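Local structure of glutathione S-Transferase (Caenorhabditis elegans, 1YQ1) at residues R131-L142 / F175-L186. The protein probably catalyses the conjugation of glutathione to electrophilic substrates, releasing a halide, as a sigma-class glutathione transferase. Numbering follows the deposited sequence.
Sequences RNTYFNILNGLL and FDESEFTKLAAL
F135 presents the CD2 side of its ring to the face of F180 in a T-shaped pair, with centroids 4.9 Å apart and planes at 71°. One face of the F135 ring takes the CD1 methyl of L183, a CH-pi contact 3.5 Å from the ring centroid, while F135 CZ touches F175 CD1, the two rings set oblique to each other, completing an aromatic cluster. One turn before F135, R131 brings its guanidinium to the rim of the F180 ring, the two planes 83° apart, with NH2 in the ring plane at CE2. With F135 cut back to an alanine, the F180 face and the L183 methyl would probably lose their aromatic partner and a gap open beside F175. Both segments belong to the all-helical C-terminal domain of the glutathione transferase fold, where the axes of 131-142, on helix 121-144, and 181-186, on helix 181-191, are inclined at 68°. Here L183 is a knob in the hole formed by F135, L138, N139 and L142, its CD2 meeting L138 CD2 at 3.5 Å. One turn on, L142 continues the apolar seam, with CD1 against L186 CD2 (3.8 Å). L150 adjoins L138, L142 and L186, and L166 packs on F135.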
# COMPACT_ATOMS: atom_id res chain seq x y z
N ARG A 131 5.41 7.46 15.39
CA ARG A 131 4.15 8.14 15.64
C ARG A 131 4.29 9.60 15.24
O ARG A 131 3.54 10.09 14.39
CB ARG A 131 3.82 8.02 17.14
CG ARG A 131 2.35 8.13 17.50
CD ARG A 131 1.75 9.46 17.11
NE ARG A 131 1.06 10.10 18.23
CZ ARG A 131 1.66 10.60 19.31
NH1 ARG A 131 2.98 10.53 19.44
NH2 ARG A 131 0.94 11.17 20.26
N ASN A 132 5.25 10.29 15.83
CA ASN A 132 5.45 11.70 15.54
C ASN A 132 5.83 11.99 14.09
O ASN A 132 5.19 12.83 13.45
CB ASN A 132 6.50 12.29 16.48
CG ASN A 132 6.09 12.19 17.93
OD1 ASN A 132 4.92 12.40 18.28
ND2 ASN A 132 7.05 11.88 18.80
N THR A 133 6.85 11.32 13.58
CA THR A 133 7.26 11.53 12.20
C THR A 133 5.99 11.56 11.37
O THR A 133 5.70 12.54 10.69
CB THR A 133 8.14 10.37 11.70
OG1 THR A 133 9.43 10.45 12.33
CG2 THR A 133 8.32 10.44 10.19
N TYR A 134 5.24 10.47 11.46
CA TYR A 134 3.97 10.31 10.77
C TYR A 134 3.12 11.57 10.95
O TYR A 134 2.73 12.22 9.98
CB TYR A 134 3.24 9.09 11.35
CG TYR A 134 1.83 8.87 10.87
CD1 TYR A 134 1.57 8.46 9.57
CD2 TYR A 134 0.74 9.05 11.73
CE1 TYR A 134 0.28 8.22 9.13
CE2 TYR A 134 -0.55 8.83 11.30
CZ TYR A 134 -0.78 8.41 10.00
OH TYR A 134 -2.07 8.16 9.55
N PHE A 135 2.84 11.91 12.20
CA PHE A 135 2.02 13.08 12.48
C PHE A 135 2.55 14.37 11.86
O PHE A 135 1.76 15.21 11.41
CB PHE A 135 1.84 13.24 14.00
CG PHE A 135 0.70 12.42 14.57
CD1 PHE A 135 -0.17 11.71 13.73
CD2 PHE A 135 0.49 12.37 15.94
CE1 PHE A 135 -1.24 10.97 14.26
CE2 PHE A 135 -0.58 11.63 16.48
CZ PHE A 135 -1.44 10.94 15.63
N ASN A 136 3.88 14.52 11.82
CA ASN A 136 4.51 15.71 11.25
C ASN A 136 4.22 15.82 9.76
O ASN A 136 3.57 16.75 9.32
CB ASN A 136 6.02 15.68 11.48
CG ASN A 136 6.39 15.91 12.93
OD1 ASN A 136 7.54 15.70 13.32
ND2 ASN A 136 5.43 16.34 13.73
N ILE A 137 4.72 14.87 8.98
CA ILE A 137 4.47 14.90 7.55
C ILE A 137 2.97 15.13 7.38
O ILE A 137 2.53 15.82 6.46
CB ILE A 137 4.94 13.55 6.89
CG1 ILE A 137 4.45 13.45 5.44
CG2 ILE A 137 4.49 12.37 7.70
CD1 ILE A 137 2.98 13.17 5.27
N LEU A 138 2.19 14.59 8.30
CA LEU A 138 0.74 14.74 8.25
C LEU A 138 0.36 16.19 8.53
O LEU A 138 -0.59 16.70 7.95
CB LEU A 138 0.08 13.79 9.26
CG LEU A 138 -1.19 13.07 8.80
CD1 LEU A 138 -0.96 12.39 7.48
CD2 LEU A 138 -1.60 12.07 9.84
N ASN A 139 1.11 16.85 9.40
CA ASN A 139 0.86 18.26 9.73
C ASN A 139 1.29 19.16 8.57
O ASN A 139 0.63 20.16 8.27
CB ASN A 139 1.63 18.69 10.97
CG ASN A 139 1.19 17.96 12.21
OD1 ASN A 139 0.00 17.91 12.53
ND2 ASN A 139 2.15 17.40 12.94
N GLY A 140 2.42 18.82 7.95
CA GLY A 140 2.92 19.61 6.83
C GLY A 140 1.86 19.82 5.78
O GLY A 140 1.66 20.94 5.31
N LEU A 141 1.18 18.74 5.40
CA LEU A 141 0.12 18.82 4.40
C LEU A 141 -1.00 19.65 5.00
O LEU A 141 -1.50 20.58 4.38
CB LEU A 141 -0.40 17.41 4.10
CG LEU A 141 0.72 16.43 3.75
CD1 LEU A 141 0.19 15.02 3.72
CD2 LEU A 141 1.30 16.83 2.41
N LEU A 142 -1.37 19.31 6.22
CA LEU A 142 -2.43 19.99 6.93
C LEU A 142 -2.25 21.51 6.95
O LEU A 142 -3.24 22.24 6.96
CB LEU A 142 -2.50 19.44 8.36
CG LEU A 142 -3.88 19.00 8.86
CD1 LEU A 142 -4.69 18.31 7.76
CD2 LEU A 142 -3.67 18.08 10.07
N PHE A 175 -3.29 9.25 21.42
CA PHE A 175 -3.58 10.49 20.71
C PHE A 175 -4.52 11.38 21.52
O PHE A 175 -5.54 10.91 22.02
CB PHE A 175 -4.19 10.18 19.34
CG PHE A 175 -4.70 11.39 18.61
CD1 PHE A 175 -3.83 12.21 17.91
CD2 PHE A 175 -6.06 11.70 18.61
CE1 PHE A 175 -4.30 13.33 17.22
CE2 PHE A 175 -6.54 12.82 17.93
CZ PHE A 175 -5.66 13.63 17.24
N ASP A 176 -4.16 12.66 21.64
CA ASP A 176 -4.95 13.64 22.38
C ASP A 176 -5.43 14.82 21.52
O ASP A 176 -4.62 15.64 21.09
CB ASP A 176 -4.14 14.16 23.57
CG ASP A 176 -4.87 15.25 24.36
OD1 ASP A 176 -5.09 16.35 23.80
OD2 ASP A 176 -5.23 15.01 25.53
N GLU A 177 -6.74 14.91 21.30
CA GLU A 177 -7.34 15.98 20.49
C GLU A 177 -6.74 17.37 20.72
O GLU A 177 -6.52 18.13 19.77
CB GLU A 177 -8.86 16.04 20.71
CG GLU A 177 -9.66 14.77 20.35
CD GLU A 177 -9.91 14.59 18.85
OE1 GLU A 177 -10.59 15.44 18.23
OE2 GLU A 177 -9.45 13.57 18.29
N SER A 178 -6.46 17.73 21.97
CA SER A 178 -5.90 19.05 22.28
C SER A 178 -4.40 19.16 22.04
O SER A 178 -3.90 20.18 21.56
CB SER A 178 -6.23 19.45 23.72
OG SER A 178 -7.60 19.82 23.85
N GLU A 179 -3.67 18.10 22.39
CA GLU A 179 -2.22 18.05 22.21
C GLU A 179 -1.87 18.28 20.74
O GLU A 179 -0.80 18.80 20.41
CB GLU A 179 -1.69 16.69 22.67
CG GLU A 179 -0.26 16.67 23.21
CD GLU A 179 0.81 16.55 22.12
OE1 GLU A 179 1.00 17.51 21.35
OE2 GLU A 179 1.46 15.48 22.06
N PHE A 180 -2.78 17.90 19.85
CA PHE A 180 -2.59 18.07 18.41
C PHE A 180 -3.77 18.83 17.85
O PHE A 180 -4.68 18.27 17.25
CB PHE A 180 -2.47 16.70 17.73
CG PHE A 180 -1.20 15.97 18.06
CD1 PHE A 180 0.02 16.42 17.60
CD2 PHE A 180 -1.23 14.81 18.83
CE1 PHE A 180 1.19 15.75 17.89
CE2 PHE A 180 -0.07 14.13 19.13
CZ PHE A 180 1.15 14.60 18.66
N THR A 181 -3.72 20.14 18.06
CA THR A 181 -4.75 21.06 17.61
C THR A 181 -5.10 21.00 16.12
O THR A 181 -6.22 21.35 15.73
CB THR A 181 -4.34 22.50 17.96
OG1 THR A 181 -2.96 22.71 17.58
CG2 THR A 181 -4.50 22.75 19.46
N LYS A 182 -4.16 20.57 15.28
CA LYS A 182 -4.40 20.50 13.85
C LYS A 182 -5.05 19.20 13.37
O LYS A 182 -6.12 19.21 12.76
CB LYS A 182 -3.08 20.74 13.10
CG LYS A 182 -2.63 22.19 13.11
CD LYS A 182 -1.22 22.36 12.56
CE LYS A 182 -0.17 21.95 13.59
NZ LYS A 182 1.21 21.97 13.02
N LEU A 183 -4.38 18.08 13.63
CA LEU A 183 -4.89 16.76 13.26
C LEU A 183 -6.29 16.58 13.82
O LEU A 183 -7.14 15.96 13.20
CB LEU A 183 -3.97 15.68 13.81
CG LEU A 183 -2.69 15.41 13.02
CD1 LEU A 183 -1.67 14.66 13.87
CD2 LEU A 183 -3.05 14.64 11.78
N ALA A 184 -6.52 17.12 15.02
CA ALA A 184 -7.83 17.03 15.63
C ALA A 184 -8.81 17.80 14.76
O ALA A 184 -9.91 17.34 14.48
CB ALA A 184 -7.79 17.62 17.02
N ALA A 185 -8.38 18.98 14.34
CA ALA A 185 -9.20 19.83 13.49
C ALA A 185 -9.65 19.03 12.27
O ALA A 185 -10.82 19.10 11.86
CB ALA A 185 -8.39 21.04 13.05
N LEU A 186 -8.72 18.28 11.70
CA LEU A 186 -9.00 17.45 10.54
C LEU A 186 -10.11 16.47 10.86
O LEU A 186 -11.15 16.47 10.21
CB LEU A 186 -7.73 16.69 10.11
CG LEU A 186 -7.86 15.65 8.99
CD1 LEU A 186 -8.43 16.27 7.73
CD2 LEU A 186 -6.50 15.05 8.71